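Local coordinates for protein diacylglycerol O-acyltransferase (PDB 6CHJ) that probably transfers acyl groups from acyl-CoA to diacylglycerol or to long-chain alcohols, making triacylglycerols and wax esters, at residues Leu47-Phe57 / Gly160-Pro168. Residues are numbered along the deposited sequence; the frame is centred on the assembly and turned at random.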
ATOM      1  N   LEU B  47       6.764  -8.508 -20.511  1.00 72.98           N
ATOM      2  CA  LEU B  47       5.430  -8.273 -19.973  1.00 67.54           C
ATOM      3  C   LEU B  47       5.094  -6.790 -20.016  1.00 72.64           C
ATOM      4  O   LEU B  47       3.944  -6.416 -20.288  1.00 76.55           O
ATOM      5  CB  LEU B  47       5.318  -8.828 -18.546  1.00 67.11           C
ATOM      6  CG  LEU B  47       5.080 -10.349 -18.442  1.00 61.34           C
ATOM      7  CD1 LEU B  47       5.375 -10.895 -17.036  1.00 60.38           C
ATOM      8  CD2 LEU B  47       3.689 -10.735 -18.911  1.00 53.47           C
ATOM      9  N   ARG B  48       6.093  -5.929 -19.772  1.00 73.44           N
ATOM     10  CA  ARG B  48       5.880  -4.486 -19.876  1.00 73.70           C
ATOM     11  C   ARG B  48       5.417  -4.105 -21.272  1.00 74.24           C
ATOM     12  O   ARG B  48       4.600  -3.192 -21.438  1.00 73.82           O
ATOM     13  CB  ARG B  48       7.161  -3.737 -19.534  1.00 70.99           C
ATOM     14  CG  ARG B  48       7.526  -3.784 -18.079  1.00 74.01           C
ATOM     15  CD  ARG B  48       8.529  -2.698 -17.790  1.00 78.76           C
ATOM     16  NE  ARG B  48       9.656  -3.167 -16.991  1.00 78.24           N
ATOM     17  CZ  ARG B  48       9.685  -3.107 -15.665  1.00 79.87           C
ATOM     18  NH1 ARG B  48       8.638  -2.614 -15.010  1.00 73.44           N
ATOM     19  NH2 ARG B  48      10.754  -3.538 -14.999  1.00 82.46           N
ATOM     20  N   GLN B  49       5.928  -4.803 -22.285  1.00 74.48           N
ATOM     21  CA  GLN B  49       5.515  -4.555 -23.661  1.00 77.39           C
ATOM     22  C   GLN B  49       4.032  -4.835 -23.845  1.00 78.53           C
ATOM     23  O   GLN B  49       3.293  -4.000 -24.378  1.00 79.31           O
ATOM     24  CB  GLN B  49       6.348  -5.413 -24.616  1.00 82.52           C
ATOM     25  CG  GLN B  49       7.727  -4.862 -24.860  1.00 78.67           C
ATOM     26  CD  GLN B  49       7.662  -3.385 -25.131  1.00 88.13           C
ATOM     27  OE1 GLN B  49       8.082  -2.565 -24.310  1.00 88.20           O
ATOM     28  NE2 GLN B  49       7.100  -3.026 -26.282  1.00 89.82           N
ATOM     29  N   LYS B  50       3.579  -6.006 -23.392  1.00 78.54           N
ATOM     30  CA  LYS B  50       2.203  -6.440 -23.592  1.00 78.79           C
ATOM     31  C   LYS B  50       1.213  -5.423 -23.030  1.00 78.61           C
ATOM     32  O   LYS B  50       0.951  -5.397 -21.823  1.00 79.19           O
ATOM     33  CB  LYS B  50       2.006  -7.813 -22.962  1.00 78.17           C
ATOM     34  CG  LYS B  50       3.105  -8.793 -23.352  1.00 78.51           C
ATOM     35  CD  LYS B  50       2.550 -10.180 -23.645  1.00 76.76           C
ATOM     36  CE  LYS B  50       1.501 -10.120 -24.755  1.00 79.56           C
ATOM     37  NZ  LYS B  50       0.916 -11.456 -25.089  1.00 78.14           N
ATOM     38  N   THR B  51       0.656  -4.590 -23.913  1.00 75.62           N
ATOM     39  CA  THR B  51      -0.143  -3.434 -23.533  1.00 79.49           C
ATOM     40  C   THR B  51      -1.636  -3.623 -23.780  1.00 79.08           C
ATOM     41  O   THR B  51      -2.435  -2.825 -23.280  1.00 82.65           O
ATOM     42  CB  THR B  51       0.356  -2.185 -24.282  1.00 74.78           C
ATOM     43  OG1 THR B  51       1.761  -2.035 -24.067  1.00 75.27           O
ATOM     44  CG2 THR B  51      -0.328  -0.916 -23.786  1.00 80.45           C
ATOM     45  N   GLU B  52      -2.050  -4.651 -24.512  1.00 76.33           N
ATOM     46  CA  GLU B  52      -3.481  -4.862 -24.683  1.00 83.07           C
ATOM     47  C   GLU B  52      -4.081  -5.457 -23.412  1.00 80.69           C
ATOM     48  O   GLU B  52      -3.517  -6.377 -22.802  1.00 74.60           O
ATOM     49  CB  GLU B  52      -3.776  -5.762 -25.883  1.00 87.24           C
ATOM     50  CG  GLU B  52      -5.272  -5.889 -26.173  1.00 87.35           C
ATOM     51  CD  GLU B  52      -5.577  -6.828 -27.328  1.00 95.43           C
ATOM     52  OE1 GLU B  52      -5.500  -6.377 -28.498  1.00 89.86           O
ATOM     53  OE2 GLU B  52      -5.903  -8.010 -27.060  1.00 96.95           O
ATOM     54  N   VAL B  53      -5.220  -4.900 -23.006  1.00 76.31           N
ATOM     55  CA  VAL B  53      -5.908  -5.257 -21.771  1.00 75.95           C
ATOM     56  C   VAL B  53      -7.377  -5.451 -22.106  1.00 76.23           C
ATOM     57  O   VAL B  53      -7.995  -4.567 -22.702  1.00 82.50           O
ATOM     58  CB  VAL B  53      -5.752  -4.172 -20.684  1.00 71.93           C
ATOM     59  CG1 VAL B  53      -6.638  -4.483 -19.478  1.00 72.04           C
ATOM     60  CG2 VAL B  53      -4.288  -4.009 -20.266  1.00 75.05           C
ATOM     61  N   THR B  54      -7.943  -6.590 -21.718  1.00 78.20           N
ATOM     62  CA  THR B  54      -9.357  -6.852 -21.953  1.00 74.95           C
ATOM     63  C   THR B  54     -10.078  -7.104 -20.638  1.00 75.13           C
ATOM     64  O   THR B  54      -9.475  -7.521 -19.644  1.00 78.76           O
ATOM     65  CB  THR B  54      -9.579  -8.047 -22.889  1.00 78.42           C
ATOM     66  OG1 THR B  54     -10.965  -8.104 -23.274  1.00 83.23           O
ATOM     67  CG2 THR B  54      -9.182  -9.357 -22.211  1.00 75.57           C
ATOM     68  N   ALA B  55     -11.387  -6.856 -20.669  1.00 75.24           N
ATOM     69  CA  ALA B  55     -12.326  -6.969 -19.565  1.00 69.63           C
ATOM     70  C   ALA B  55     -12.059  -8.236 -18.771  1.00 72.58           C
ATOM     71  O   ALA B  55     -11.714  -9.269 -19.360  1.00 74.28           O
ATOM     72  CB  ALA B  55     -13.759  -6.949 -20.095  1.00 70.71           C
ATOM     73  N   PRO B  56     -12.198  -8.198 -17.433  1.00 76.70           N
ATOM     74  CA  PRO B  56     -12.676  -6.995 -16.731  1.00 74.21           C
ATOM     75  C   PRO B  56     -11.559  -6.020 -16.311  1.00 70.10           C
ATOM     76  O   PRO B  56     -11.826  -5.035 -15.607  1.00 70.02           O
ATOM     77  CB  PRO B  56     -13.380  -7.587 -15.507  1.00 69.60           C
ATOM     78  CG  PRO B  56     -12.597  -8.853 -15.212  1.00 63.08           C
ATOM     79  CD  PRO B  56     -11.967  -9.323 -16.501  1.00 66.39           C
ATOM     80  N   PHE B  57     -10.329  -6.280 -16.765  1.00 64.29           N
ATOM     81  CA  PHE B  57      -9.174  -5.533 -16.287  1.00 63.22           C
ATOM     82  C   PHE B  57      -9.074  -4.122 -16.867  1.00 72.06           C
ATOM     83  O   PHE B  57      -8.160  -3.378 -16.486  1.00 67.41           O
ATOM     84  CB  PHE B  57      -7.904  -6.302 -16.604  1.00 64.94           C
ATOM     85  CG  PHE B  57      -7.858  -7.657 -15.994  1.00 71.24           C
ATOM     86  CD1 PHE B  57      -7.224  -7.860 -14.777  1.00 68.38           C
ATOM     87  CD2 PHE B  57      -8.446  -8.739 -16.633  1.00 72.29           C
ATOM     88  CE1 PHE B  57      -7.185  -9.116 -14.208  1.00 67.47           C
ATOM     89  CE2 PHE B  57      -8.408  -9.993 -16.070  1.00 72.46           C
ATOM     90  CZ  PHE B  57      -7.771 -10.184 -14.859  1.00 72.01           C
ATOM     91  N   GLY B 160       4.804 -18.243 -25.681  1.00 81.06           N
ATOM     92  CA  GLY B 160       4.034 -17.071 -26.087  1.00 76.25           C
ATOM     93  C   GLY B 160       2.638 -16.985 -25.498  1.00 85.34           C
ATOM     94  O   GLY B 160       1.696 -16.588 -26.208  1.00 83.02           O
ATOM     95  N   MET B 161       2.470 -17.389 -24.189  1.00 77.57           N
ATOM     96  CA  MET B 161       1.165 -17.319 -23.537  1.00 81.30           C
ATOM     97  C   MET B 161       0.937 -15.945 -22.911  1.00 75.40           C
ATOM     98  O   MET B 161       1.869 -15.352 -22.355  1.00 76.80           O
ATOM     99  CB  MET B 161       1.047 -18.375 -22.448  1.00 79.97           C
ATOM    100  CG  MET B 161       0.458 -19.707 -22.896  1.00 86.45           C
ATOM    101  SD  MET B 161       1.023 -21.012 -21.781  1.00 82.90           S
ATOM    102  CE  MET B 161       2.494 -21.525 -22.637  1.00 79.19           C
ATOM    103  N   PRO B 162      -0.300 -15.458 -22.962  1.00 66.75           N
ATOM    104  CA  PRO B 162      -0.597 -14.100 -22.484  1.00 78.85           C
ATOM    105  C   PRO B 162      -0.477 -13.989 -20.973  1.00 81.55           C
ATOM    106  O   PRO B 162      -0.355 -15.001 -20.262  1.00 77.82           O
ATOM    107  CB  PRO B 162      -2.056 -13.875 -22.928  1.00 73.89           C
ATOM    108  CG  PRO B 162      -2.366 -14.968 -23.880  1.00 70.74           C
ATOM    109  CD  PRO B 162      -1.489 -16.119 -23.523  1.00 70.87           C
ATOM    110  N   PRO B 163      -0.496 -12.763 -20.451  1.00 79.82           N
ATOM    111  CA  PRO B 163      -0.700 -12.543 -19.017  1.00 73.18           C
ATOM    112  C   PRO B 163      -2.181 -12.376 -18.671  1.00 72.35           C
ATOM    113  O   PRO B 163      -3.039 -12.195 -19.540  1.00 70.07           O
ATOM    114  CB  PRO B 163       0.076 -11.243 -18.767  1.00 72.15           C
ATOM    115  CG  PRO B 163      -0.037 -10.497 -20.079  1.00 69.73           C
ATOM    116  CD  PRO B 163       0.004 -11.556 -21.143  1.00 75.23           C
ATOM    117  N   ILE B 164      -2.468 -12.436 -17.364  1.00 71.65           N
ATOM    118  CA  ILE B 164      -3.858 -12.492 -16.903  1.00 73.81           C
ATOM    119  C   ILE B 164      -4.669 -11.288 -17.359  1.00 69.59           C
ATOM    120  O   ILE B 164      -5.898 -11.370 -17.482  1.00 69.83           O
ATOM    121  CB  ILE B 164      -3.927 -12.616 -15.369  1.00 74.32           C
ATOM    122  CG1 ILE B 164      -5.280 -13.204 -14.961  1.00 70.25           C
ATOM    123  CG2 ILE B 164      -3.747 -11.235 -14.710  1.00 64.67           C
ATOM    124  CD1 ILE B 164      -5.305 -13.735 -13.566  1.00 69.54           C
ATOM    125  N   TRP B 165      -4.028 -10.150 -17.590  1.00 69.28           N
ATOM    126  CA  TRP B 165      -4.859  -8.999 -17.903  1.00 67.11           C
ATOM    127  C   TRP B 165      -5.356  -9.017 -19.338  1.00 73.37           C
ATOM    128  O   TRP B 165      -6.231  -8.212 -19.682  1.00 74.88           O
ATOM    129  CB  TRP B 165      -4.109  -7.702 -17.604  1.00 65.58           C
ATOM    130  CG  TRP B 165      -2.766  -7.556 -18.244  1.00 63.35           C
ATOM    131  CD1 TRP B 165      -2.511  -7.132 -19.507  1.00 57.75           C
ATOM    132  CD2 TRP B 165      -1.488  -7.806 -17.632  1.00 59.64           C
ATOM    133  NE1 TRP B 165      -1.153  -7.109 -19.728  1.00 64.18           N
ATOM    134  CE2 TRP B 165      -0.505  -7.511 -18.590  1.00 54.90           C
ATOM    135  CE3 TRP B 165      -1.088  -8.247 -16.371  1.00 58.36           C
ATOM    136  CZ2 TRP B 165       0.855  -7.642 -18.328  1.00 60.82           C
ATOM    137  CZ3 TRP B 165       0.262  -8.374 -16.108  1.00 60.23           C
ATOM    138  CH2 TRP B 165       1.220  -8.072 -17.080  1.00 59.13           C
ATOM    139  N   ASP B 166      -4.853  -9.940 -20.164  1.00 72.75           N
ATOM    140  CA  ASP B 166      -5.231 -10.076 -21.573  1.00 78.27           C
ATOM    141  C   ASP B 166      -5.592 -11.537 -21.822  1.00 80.00           C
ATOM    142  O   ASP B 166      -4.715 -12.356 -22.105  1.00 79.53           O
ATOM    143  CB  ASP B 166      -4.101  -9.617 -22.492  1.00 76.10           C
ATOM    144  CG  ASP B 166      -4.605  -9.129 -23.848  1.00 86.51           C
ATOM    145  OD1 ASP B 166      -5.741  -8.590 -23.938  1.00 86.49           O
ATOM    146  OD2 ASP B 166      -3.852  -9.288 -24.832  1.00 87.55           O
ATOM    147  N   LEU B 167      -6.879 -11.861 -21.725  1.00 79.19           N
ATOM    148  CA  LEU B 167      -7.298 -13.246 -21.844  1.00 79.80           C
ATOM    149  C   LEU B 167      -8.451 -13.374 -22.832  1.00 85.13           C
ATOM    150  O   LEU B 167      -9.329 -12.500 -22.897  1.00 77.07           O
ATOM    151  CB  LEU B 167      -7.725 -13.834 -20.480  1.00 78.24           C
ATOM    152  CG  LEU B 167      -6.671 -14.289 -19.449  1.00 76.44           C
ATOM    153  CD1 LEU B 167      -7.346 -14.951 -18.269  1.00 79.77           C
ATOM    154  CD2 LEU B 167      -5.601 -15.213 -20.025  1.00 74.96           C
ATOM    155  N   PRO B 168      -8.473 -14.462 -23.618  1.00 89.64           N
ATOM    156  CA  PRO B 168      -9.588 -14.817 -24.501  1.00 88.39           C
ATOM    157  C   PRO B 168     -10.939 -14.801 -23.790  1.00 89.78           C
ATOM    158  O   PRO B 168     -11.860 -14.145 -24.281  1.00 94.75           O
ATOM    159  CB  PRO B 168      -9.229 -16.233 -24.950  1.00 91.38           C
ATOM    160  CG  PRO B 168      -7.729 -16.262 -24.918  1.00 86.30           C
ATOM    161  CD  PRO B 168      -7.327 -15.385 -23.768  1.00 85.39           C
TER
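Trp165 lays its indole edge along the carbonyls of Leu47, Lys50 and Glu52, with Leu47 O and Glu52 O in the ring plane. Its NE1 gives a weak hydrogen bond to Lys50 O (3.4 Å). With chi1 at 54°, CG tucks in over its own backbone, which helps turn the indole toward the 47-57 segment. Pro163 CG of the same turn lies over one indole face, toward its rim. Val53 CG2 meets Trp165 CD1 obliquely at 3.7 Å. Leu47 CD2 packs against Pro163 CB at 3.7 Å, the side chains running antiparallel. Trp165 CA stands over the face of the Phe57 ring, a CH-pi contact 3.9 Å from the centroid. Ile164 CG1 meets Phe57 CZ, its side chain nearly perpendicular to that of Phe57. Thr54 N donates to Trp165 O (3.1 Å). Glu52 OE2 comes within 3.2 Å of Asp166 OD1, the carboxylate planes 82° apart. The like charges probably disfavour each other, though Lys50 NZ, 5.2 Å from Asp166 OD2, may ease this. Trp115 meets both aromatic rings. In the acyltransferase catalytic domain, the contact joins the loop leaving helix 39-49 to a type I beta turn, Pro163 to Asp166, with Trp165 at its third position.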